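Local coordinates for regulatory protein SWI6 (Saccharomyces cerevisiae, PDB 2XFV) that acts as a shared subunit of the yeast SBF and MBF complexes that drive cell-cycle-dependent transcription, here represented by its amino-terminal domain, at residues 13-18 / 34-39; 44-49 / 91-96; 69-74 / 79-84. One frame throughout, in Å; residues are numbered along the deposited sequence.

Contact 1: residues 13-18 / 34-39; sequences NEIPLT and LPILQQ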
loop_
_atom_site.group_PDB
_atom_site.type_symbol
_atom_site.label_atom_id
_atom_site.label_comp_id
_atom_site.label_asym_id
_atom_site.label_seq_id
_atom_site.Cartn_x
_atom_site.Cartn_y
_atom_site.Cartn_z
ATOM N N ASN A 13 10.669 17.792 9.284
ATOM C CA ASN A 13 9.219 17.740 9.104
ATOM C C ASN A 13 8.734 18.944 8.309
ATOM O O ASN A 13 7.664 19.487 8.581
ATOM C CB ASN A 13 8.503 17.674 10.460
ATOM C CG ASN A 13 8.867 16.426 11.251
ATOM O OD1 ASN A 13 9.099 16.480 12.461
ATOM N ND2 ASN A 13 8.927 15.297 10.565
ATOM N N GLU A 14 9.532 19.348 7.323
ATOM C CA GLU A 14 9.255 20.558 6.552
ATOM C C GLU A 14 8.496 20.283 5.236
ATOM O O GLU A 14 8.037 21.215 4.563
ATOM C CB GLU A 14 10.567 21.316 6.285
ATOM C CG GLU A 14 11.475 20.698 5.196
ATOM C CD GLU A 14 12.494 19.679 5.721
ATOM O OE1 GLU A 14 12.139 18.803 6.532
ATOM O OE2 GLU A 14 13.661 19.747 5.295
ATOM N N ILE A 15 8.360 19.009 4.874
ATOM C CA ILE A 15 7.703 18.644 3.618
ATOM C C ILE A 15 6.324 18.057 3.866
ATOM O O ILE A 15 6.201 16.962 4.411
ATOM C CB ILE A 15 8.517 17.592 2.830
ATOM C CG1 ILE A 15 9.963 18.043 2.641
ATOM C CG2 ILE A 15 7.868 17.323 1.479
ATOM C CD1 ILE A 15 10.913 16.882 2.395
ATOM N N PRO A 16 5.269 18.778 3.459
ATOM C CA PRO A 16 3.912 18.263 3.664
ATOM C C PRO A 16 3.409 17.405 2.509
ATOM O O PRO A 16 3.675 17.693 1.340
ATOM C CB PRO A 16 3.078 19.545 3.724
ATOM C CG PRO A 16 3.785 20.465 2.765
ATOM C CD PRO A 16 5.264 20.133 2.873
ATOM N N LEU A 17 2.672 16.351 2.835
ATOM C CA LEU A 17 1.838 15.697 1.835
ATOM C C LEU A 17 0.399 15.765 2.327
ATOM O O LEU A 17 0.081 15.228 3.391
ATOM C CB LEU A 17 2.264 14.247 1.548
ATOM C CG LEU A 17 1.354 13.581 0.493
ATOM C CD1 LEU A 17 1.249 14.438 -0.803
ATOM C CD2 LEU A 17 1.802 12.148 0.171
ATOM N N THR A 18 -0.454 16.452 1.567
ATOM C CA THR A 18 -1.876 16.579 1.903
ATOM C C THR A 18 -2.739 15.709 0.985
ATOM O O THR A 18 -2.668 15.823 -0.245
ATOM C CB THR A 18 -2.351 18.046 1.790
ATOM O OG1 THR A 18 -1.577 18.868 2.672
ATOM C CG2 THR A 18 -3.834 18.179 2.163
ATOM N N LEU A 34 2.594 16.745 -6.435
ATOM C CA LEU A 34 3.578 17.079 -7.476
ATOM C C LEU A 34 5.013 17.380 -7.006
ATOM O O LEU A 34 5.973 16.900 -7.624
ATOM C CB LEU A 34 3.050 18.171 -8.421
ATOM C CG LEU A 34 1.752 17.788 -9.149
ATOM C CD1 LEU A 34 1.266 18.965 -10.004
ATOM C CD2 LEU A 34 1.938 16.534 -10.007
ATOM N N PRO A 35 5.179 18.188 -5.938
ATOM C CA PRO A 35 6.564 18.431 -5.489
ATOM C C PRO A 35 7.338 17.153 -5.133
ATOM O O PRO A 35 8.492 16.990 -5.553
ATOM C CB PRO A 35 6.379 19.323 -4.252
ATOM C CG PRO A 35 5.117 20.098 -4.557
ATOM C CD PRO A 35 4.215 19.101 -5.286
ATOM N N ILE A 36 6.708 16.259 -4.377
ATOM C CA ILE A 36 7.338 14.996 -4.005
ATOM C C ILE A 36 7.547 14.086 -5.211
ATOM O O ILE A 36 8.571 13.418 -5.325
ATOM C CB ILE A 36 6.524 14.274 -2.901
ATOM C CG1 ILE A 36 6.738 14.990 -1.554
ATOM C CG2 ILE A 36 6.924 12.809 -2.793
ATOM C CD1 ILE A 36 5.739 14.582 -0.479
ATOM N N LEU A 37 6.577 14.063 -6.117
ATOM C CA LEU A 37 6.693 13.221 -7.309
ATOM C C LEU A 37 7.844 13.657 -8.212
ATOM O O LEU A 37 8.557 12.817 -8.778
ATOM C CB LEU A 37 5.368 13.203 -8.090
ATOM C CG LEU A 37 5.264 12.213 -9.261
ATOM C CD1 LEU A 37 5.526 10.769 -8.811
ATOM C CD2 LEU A 37 3.883 12.321 -9.937
ATOM N N GLN A 38 8.016 14.968 -8.367
ATOM C CA GLN A 38 9.126 15.503 -9.156
ATOM C C GLN A 38 10.485 15.141 -8.541
ATOM O O GLN A 38 11.426 14.741 -9.251
ATOM C CB GLN A 38 8.989 17.032 -9.309
ATOM C CG GLN A 38 10.100 17.691 -10.144
ATOM C CD GLN A 38 10.061 17.286 -11.611
ATOM O OE1 GLN A 38 11.037 16.756 -12.150
ATOM N NE2 GLN A 38 8.931 17.528 -12.263
ATOM N N GLN A 39 10.599 15.276 -7.221
ATOM C CA GLN A 39 11.848 14.929 -6.547
ATOM C C GLN A 39 12.143 13.433 -6.670
ATOM O O GLN A 39 13.279 13.029 -6.920
ATOM C CB GLN A 39 11.819 15.356 -5.072
ATOM C CG GLN A 39 13.163 15.203 -4.371
ATOM C CD GLN A 39 14.232 16.100 -4.969
ATOM O OE1 GLN A 39 14.065 17.317 -5.039
ATOM N NE2 GLN A 39 15.336 15.503 -5.402
#
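I15 and L17 of strand 15-22 meet one residue of helix 34-43, I36, whose CD1 methyl reaches across to both. I15 comes first along the strand, and together with E14 it faces L9 in a classic beta bulge. Its CG1 lies anti to the carbonyl carbon, chi1 -53°, which leaves CG2 anti to the backbone N and turned to the helix; this methyl lies 4.0 Å from I36 CD1 while the two side chains cross obliquely. P16 follows and offers mainly backbone, its carbonyl O resting 4.2 Å from I36 CD1. At L17 the touching atom is not a branch end but the base of the side chain: CB sits 4.0 Å from I36 CD1, while the rest of L17 goes on to L90 of helix 83-92. The CD1 methyl of I36 thus serves both I15 and L17, with CG1 also against I15 CG2. All separations are ordinary van der Waals distances, and the interface is apolar. The strand is paired by backbone bonds with strand 2-9, I15 with L9 and L17 with R7. The axes of 15-18 and 34-39 run at 117°, 9.3 Å apart at closest approach, an example of a helix packed across a two-stranded antiparallel sheet.

Contact 2: residues 44-49 / 91-96; sequences GNINET and NMLNLF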
loop_
_atom_site.group_PDB
_atom_site.type_symbol
_atom_site.label_atom_id
_atom_site.label_comp_id
_atom_site.label_asym_id
_atom_site.label_seq_id
_atom_site.Cartn_x
_atom_site.Cartn_y
_atom_site.Cartn_z
ATOM N N GLY A 44 15.183 10.116 -6.704
ATOM C CA GLY A 44 14.661 8.941 -6.030
ATOM C C GLY A 44 14.603 9.071 -4.519
ATOM O O GLY A 44 14.281 8.100 -3.825
ATOM N N ASN A 45 14.909 10.264 -4.006
ATOM C CA ASN A 45 14.938 10.509 -2.561
ATOM C C ASN A 45 13.986 11.642 -2.172
ATOM O O ASN A 45 14.328 12.817 -2.287
ATOM C CB ASN A 45 16.360 10.846 -2.100
ATOM C CG ASN A 45 16.452 11.076 -0.595
ATOM O OD1 ASN A 45 15.447 11.004 0.123
ATOM N ND2 ASN A 45 17.663 11.353 -0.110
ATOM N N ILE A 46 12.794 11.289 -1.703
ATOM C CA ILE A 46 11.774 12.300 -1.446
ATOM C C ILE A 46 12.081 13.174 -0.236
ATOM O O ILE A 46 11.497 14.264 -0.084
ATOM C CB ILE A 46 10.370 11.677 -1.304
ATOM C CG1 ILE A 46 10.309 10.744 -0.095
ATOM C CG2 ILE A 46 9.998 10.922 -2.584
ATOM C CD1 ILE A 46 8.925 10.166 0.137
ATOM N N ASN A 47 12.984 12.701 0.627
ATOM C CA ASN A 47 13.333 13.456 1.831
ATOM C C ASN A 47 14.128 14.718 1.524
ATOM O O ASN A 47 14.332 15.546 2.405
ATOM C CB ASN A 47 14.086 12.586 2.846
ATOM C CG ASN A 47 13.246 11.432 3.353
ATOM O OD1 ASN A 47 13.674 10.278 3.325
ATOM N ND2 ASN A 47 12.036 11.734 3.800
ATOM N N GLU A 48 14.585 14.867 0.282
ATOM C CA GLU A 48 15.272 16.100 -0.094
ATOM C C GLU A 48 14.408 17.032 -0.950
ATOM O O GLU A 48 14.921 17.976 -1.559
ATOM C CB GLU A 48 16.628 15.821 -0.759
ATOM C CG GLU A 48 16.574 15.042 -2.061
ATOM C CD GLU A 48 17.965 14.706 -2.592
ATOM O OE1 GLU A 48 18.944 15.338 -2.144
ATOM O OE2 GLU A 48 18.077 13.809 -3.457
ATOM N N THR A 49 13.099 16.774 -0.975
ATOM C CA THR A 49 12.153 17.684 -1.629
ATOM C C THR A 49 12.303 19.089 -1.066
ATOM O O THR A 49 12.380 19.289 0.149
ATOM C CB THR A 49 10.683 17.227 -1.464
ATOM O OG1 THR A 49 10.548 15.886 -1.946
ATOM C CG2 THR A 49 9.727 18.136 -2.264
ATOM N N ASN A 91 2.058 3.841 -2.272
ATOM C CA ASN A 91 2.880 2.627 -2.248
ATOM C C ASN A 91 4.237 2.833 -2.935
ATOM O O ASN A 91 5.293 2.457 -2.388
ATOM C CB ASN A 91 2.124 1.452 -2.891
ATOM C CG ASN A 91 2.881 0.123 -2.769
ATOM O OD1 ASN A 91 3.284 -0.281 -1.673
ATOM N ND2 ASN A 91 3.063 -0.562 -3.895
ATOM N N MET A 92 4.206 3.411 -4.136
ATOM C CA MET A 92 5.428 3.669 -4.908
ATOM C C MET A 92 6.428 4.545 -4.132
ATOM O O MET A 92 7.643 4.312 -4.172
ATOM C CB MET A 92 5.094 4.352 -6.245
ATOM C CG MET A 92 6.312 4.539 -7.159
ATOM S SD MET A 92 5.936 5.427 -8.686
ATOM C CE MET A 92 5.726 7.100 -8.079
ATOM N N LEU A 93 5.904 5.555 -3.446
ATOM C CA LEU A 93 6.712 6.507 -2.677
ATOM C C LEU A 93 7.043 6.026 -1.257
ATOM O O LEU A 93 7.707 6.736 -0.492
ATOM C CB LEU A 93 5.990 7.858 -2.601
ATOM C CG LEU A 93 5.664 8.547 -3.931
ATOM C CD1 LEU A 93 4.718 9.743 -3.720
ATOM C CD2 LEU A 93 6.933 8.975 -4.659
ATOM N N ASN A 94 6.580 4.824 -0.916
ATOM C CA ASN A 94 6.735 4.259 0.421
ATOM C C ASN A 94 6.184 5.188 1.508
ATOM O O ASN A 94 6.794 5.383 2.567
ATOM C CB ASN A 94 8.192 3.842 0.690
ATOM C CG ASN A 94 8.640 2.674 -0.193
ATOM O OD1 ASN A 94 9.737 2.688 -0.753
ATOM N ND2 ASN A 94 7.782 1.665 -0.327
ATOM N N LEU A 95 5.005 5.743 1.234
ATOM C CA LEU A 95 4.313 6.633 2.170
ATOM C C LEU A 95 2.977 6.056 2.640
ATOM O O LEU A 95 2.212 6.733 3.340
ATOM C CB LEU A 95 4.073 8.009 1.531
ATOM C CG LEU A 95 5.313 8.866 1.269
ATOM C CD1 LEU A 95 4.923 10.193 0.631
ATOM C CD2 LEU A 95 6.094 9.102 2.570
ATOM N N PHE A 96 2.669 4.822 2.250
ATOM C CA PHE A 96 1.402 4.246 2.687
ATOM C C PHE A 96 1.383 4.053 4.202
ATOM O O PHE A 96 0.366 4.304 4.858
ATOM C CB PHE A 96 1.060 2.930 1.982
ATOM C CG PHE A 96 -0.297 2.408 2.361
ATOM C CD1 PHE A 96 -1.439 2.939 1.786
ATOM C CD2 PHE A 96 -0.438 1.449 3.353
ATOM C CE1 PHE A 96 -2.696 2.483 2.150
ATOM C CE2 PHE A 96 -1.690 0.989 3.724
ATOM C CZ PHE A 96 -2.822 1.505 3.117
#
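I46 carries most of this contact, and two leucines where helix 83-92 runs out, L93 and L95, receive it. The isoleucine places CG1 between its backbone N and carbonyl carbon (chi1 63°), and with chi2 extended the chain runs straight out to the second segment. Its CD1 then ends 3.7 Å from the carbonyl O of L93, and meets L95 tip to tip, with CD2 of that leucine 3.9 Å away and its CG and CD1 scarcely farther. The other branch of I46 works separately: CG2 lies 4.2 Å from L93 CD2, where the two side chains pass at a slant. The segments meet by van der Waals contact.

The backbone of I46 is part of a well-bonded turn. N45 OD1 accepts from N47 N at 3.0 Å, forming an Asx turn in which the donor stands above the carbonyl plane. T49 grips the carbonyl O of I46 twice, through its backbone N and through OG1 at 2.6 Å, both from the same face. On the receiving side, N94 closes the helix in a Schellman motif, which turns the chain between the two leucines. Around this junction I46 also touches I36 of helix 34-43 and L9 of strand 2-9, L93 packs on Y40 of helix 34-43, and L95 rests on L17 of strand 15-22.

Contact 3: residues 69-74 / 79-84; sequences IAVNTD and LWIELE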
loop_
_atom_site.group_PDB
_atom_site.type_symbol
_atom_site.label_atom_id
_atom_site.label_comp_id
_atom_site.label_asym_id
_atom_site.label_seq_id
_atom_site.Cartn_x
_atom_site.Cartn_y
_atom_site.Cartn_z
ATOM N N ILE A 69 -0.232 8.516 -15.341
ATOM C CA ILE A 69 -1.291 8.937 -14.439
ATOM C C ILE A 69 -2.422 9.621 -15.216
ATOM O O ILE A 69 -2.218 10.683 -15.804
ATOM C CB ILE A 69 -0.747 9.944 -13.393
ATOM C CG1 ILE A 69 0.350 9.287 -12.540
ATOM C CG2 ILE A 69 -1.898 10.512 -12.532
ATOM C CD1 ILE A 69 1.179 10.282 -11.727
ATOM N N ALA A 70 -3.609 9.015 -15.224
ATOM C CA ALA A 70 -4.792 9.659 -15.810
ATOM C C ALA A 70 -5.378 10.631 -14.795
ATOM O O ALA A 70 -5.237 10.419 -13.578
ATOM C CB ALA A 70 -5.843 8.609 -16.190
ATOM N N VAL A 71 -6.047 11.676 -15.278
ATOM C CA VAL A 71 -6.662 12.664 -14.390
ATOM C C VAL A 71 -8.120 12.921 -14.751
ATOM O O VAL A 71 -8.506 12.858 -15.927
ATOM C CB VAL A 71 -5.879 14.014 -14.350
ATOM C CG1 VAL A 71 -4.426 13.786 -13.843
ATOM C CG2 VAL A 71 -5.872 14.679 -15.723
ATOM N N ASN A 72 -8.926 13.170 -13.723
ATOM C CA ASN A 72 -10.267 13.691 -13.895
ATOM C C ASN A 72 -10.224 15.206 -13.735
ATOM O O ASN A 72 -9.373 15.749 -13.013
ATOM C CB ASN A 72 -11.241 13.073 -12.890
ATOM C CG ASN A 72 -11.565 11.626 -13.228
ATOM O OD1 ASN A 72 -12.406 11.344 -14.091
ATOM N ND2 ASN A 72 -10.893 10.716 -12.573
ATOM N N THR A 73 -11.136 15.884 -14.418
ATOM C CA THR A 73 -11.126 17.349 -14.462
ATOM C C THR A 73 -12.454 17.834 -13.927
ATOM O O THR A 73 -13.487 17.280 -14.294
ATOM C CB THR A 73 -10.975 17.839 -15.939
ATOM O OG1 THR A 73 -9.806 17.245 -16.530
ATOM C CG2 THR A 73 -10.870 19.387 -16.012
ATOM N N ASP A 74 -12.446 18.843 -13.054
ATOM C CA ASP A 74 -13.701 19.415 -12.530
ATOM C C ASP A 74 -14.139 20.656 -13.330
ATOM O O ASP A 74 -13.473 21.038 -14.295
ATOM C CB ASP A 74 -13.642 19.694 -10.999
ATOM C CG ASP A 74 -12.699 20.845 -10.610
ATOM O OD1 ASP A 74 -12.341 21.685 -11.465
ATOM O OD2 ASP A 74 -12.327 20.924 -9.412
ATOM N N LEU A 79 -7.422 19.471 -11.401
ATOM C CA LEU A 79 -7.159 18.061 -11.702
ATOM C C LEU A 79 -7.200 17.145 -10.484
ATOM O O LEU A 79 -6.672 17.496 -9.423
ATOM C CB LEU A 79 -5.798 17.915 -12.400
ATOM C CG LEU A 79 -5.634 18.746 -13.682
ATOM C CD1 LEU A 79 -4.258 18.468 -14.299
ATOM C CD2 LEU A 79 -6.763 18.432 -14.686
ATOM N N TRP A 80 -7.812 15.967 -10.668
ATOM C CA TRP A 80 -8.049 14.996 -9.602
ATOM C C TRP A 80 -7.619 13.589 -10.045
ATOM O O TRP A 80 -7.601 13.296 -11.245
ATOM C CB TRP A 80 -9.547 14.984 -9.249
ATOM C CG TRP A 80 -10.051 16.320 -8.717
ATOM C CD1 TRP A 80 -10.403 17.424 -9.459
ATOM C CD2 TRP A 80 -10.290 16.663 -7.341
ATOM N NE1 TRP A 80 -10.819 18.455 -8.611
ATOM C CE2 TRP A 80 -10.775 18.002 -7.317
ATOM C CE3 TRP A 80 -10.161 15.964 -6.127
ATOM C CZ2 TRP A 80 -11.108 18.659 -6.117
ATOM C CZ3 TRP A 80 -10.491 16.624 -4.933
ATOM C CH2 TRP A 80 -10.970 17.953 -4.942
ATOM N N ILE A 81 -7.287 12.719 -9.090
ATOM C CA ILE A 81 -6.947 11.326 -9.415
ATOM C C ILE A 81 -7.855 10.322 -8.696
ATOM O O ILE A 81 -8.452 10.642 -7.671
ATOM C CB ILE A 81 -5.470 10.989 -9.086
ATOM C CG1 ILE A 81 -5.185 11.182 -7.585
ATOM C CG2 ILE A 81 -4.534 11.822 -9.969
ATOM C CD1 ILE A 81 -3.759 10.699 -7.150
ATOM N N GLU A 82 -7.957 9.105 -9.235
ATOM C CA GLU A 82 -8.792 8.078 -8.614
ATOM C C GLU A 82 -8.194 7.567 -7.309
ATOM O O GLU A 82 -6.994 7.669 -7.091
ATOM C CB GLU A 82 -8.997 6.901 -9.576
ATOM C CG GLU A 82 -9.631 7.339 -10.886
ATOM C CD GLU A 82 -10.603 6.335 -11.449
ATOM O OE1 GLU A 82 -10.202 5.169 -11.657
ATOM O OE2 GLU A 82 -11.769 6.722 -11.695
ATOM N N LEU A 83 -9.048 7.017 -6.451
ATOM C CA LEU A 83 -8.617 6.397 -5.195
ATOM C C LEU A 83 -7.523 5.359 -5.417
ATOM O O LEU A 83 -6.536 5.314 -4.686
ATOM C CB LEU A 83 -9.820 5.721 -4.520
ATOM C CG LEU A 83 -9.583 4.734 -3.363
ATOM C CD1 LEU A 83 -9.027 5.439 -2.122
ATOM C CD2 LEU A 83 -10.876 3.991 -3.027
ATOM N N GLU A 84 -7.703 4.494 -6.409
ATOM C CA GLU A 84 -6.712 3.430 -6.622
ATOM C C GLU A 84 -5.352 3.977 -7.043
ATOM O O GLU A 84 -4.311 3.434 -6.657
ATOM C CB GLU A 84 -7.223 2.392 -7.621
ATOM C CG GLU A 84 -8.248 1.464 -6.975
ATOM C CD GLU A 84 -8.688 0.320 -7.865
ATOM O OE1 GLU A 84 -7.903 -0.107 -8.752
ATOM O OE2 GLU A 84 -9.821 -0.164 -7.648
HETATM O O HOH W 1 -6.403 8.817 -11.697
#
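N72 and W80 form the hydrogen-bonded antiparallel pair at the middle of this hairpin, with N72 N to W80 O and W80 N to N72 O both at 2.8 Å and nearly equally straight. The next pair, T73 with L79, is non-hydrogen-bonded. Around the N72-W80 pair the fit is close. L79 CD2 meets V71 CG2 at 4.0 Å, and beyond the ladder I69 and I81 bring their CG2 methyls 3.9 Å apart; both isoleucines also touch L89 of helix 83-92, which carries this end of the contact into the interior. Towards the turn, D74 takes the indole N-H: its CG stands between the backbone N and the carbonyl carbon, chi1 69°, which brings OD2 to the ring, and W80 NE1 donates to D74 OD2 at 3.0 Å (159°). The oxygen lies in the plane of the indole, yet the donor comes from above the carboxylate plane. The second oxygen, OD1, is held by the backbone N of R76 and of E78. Replacing W80 with a phenylalanine would probably leave D74 OD2 without its indole donor and the carboxylate relying mainly on its bonds to the turn.

The solvent side is looser. T73 gives little more than OG1, 3.8 Å from L79 CD2. The N72 amide lies across the bent E82 chain, ND2 4.0 Å from E82 CG, and beyond the paired residues a water bridges A70 O and E82 N.

The chemistry is therefore divided: backbone bonds set the register of the strands, while one carboxylate ties the turn to the indole and, being fed by three N-H groups, is probably favoured in its charged form.

How the contacts relate
Along the chain contact 1 closes before contact 2 opens, and contact 3 is nested within the loop that contact 2 closes. Contacts 1 and 2 are neighbours, their centres about 8 Å apart, and touch where Q39 and I15 meet the 44-49 turn. Contact 3 lies across the centre of the chain, about 18 Å from contact 1 and 20 Å from contact 2, centre to centre; L37 nevertheless touches I69. Helix 83-92 links the far ends, beginning in contact 3 and ending in contact 2. One compact domain thus joins its two sheets through helices, and residues in the segments of contacts 2 and 3 also reach the second subunit.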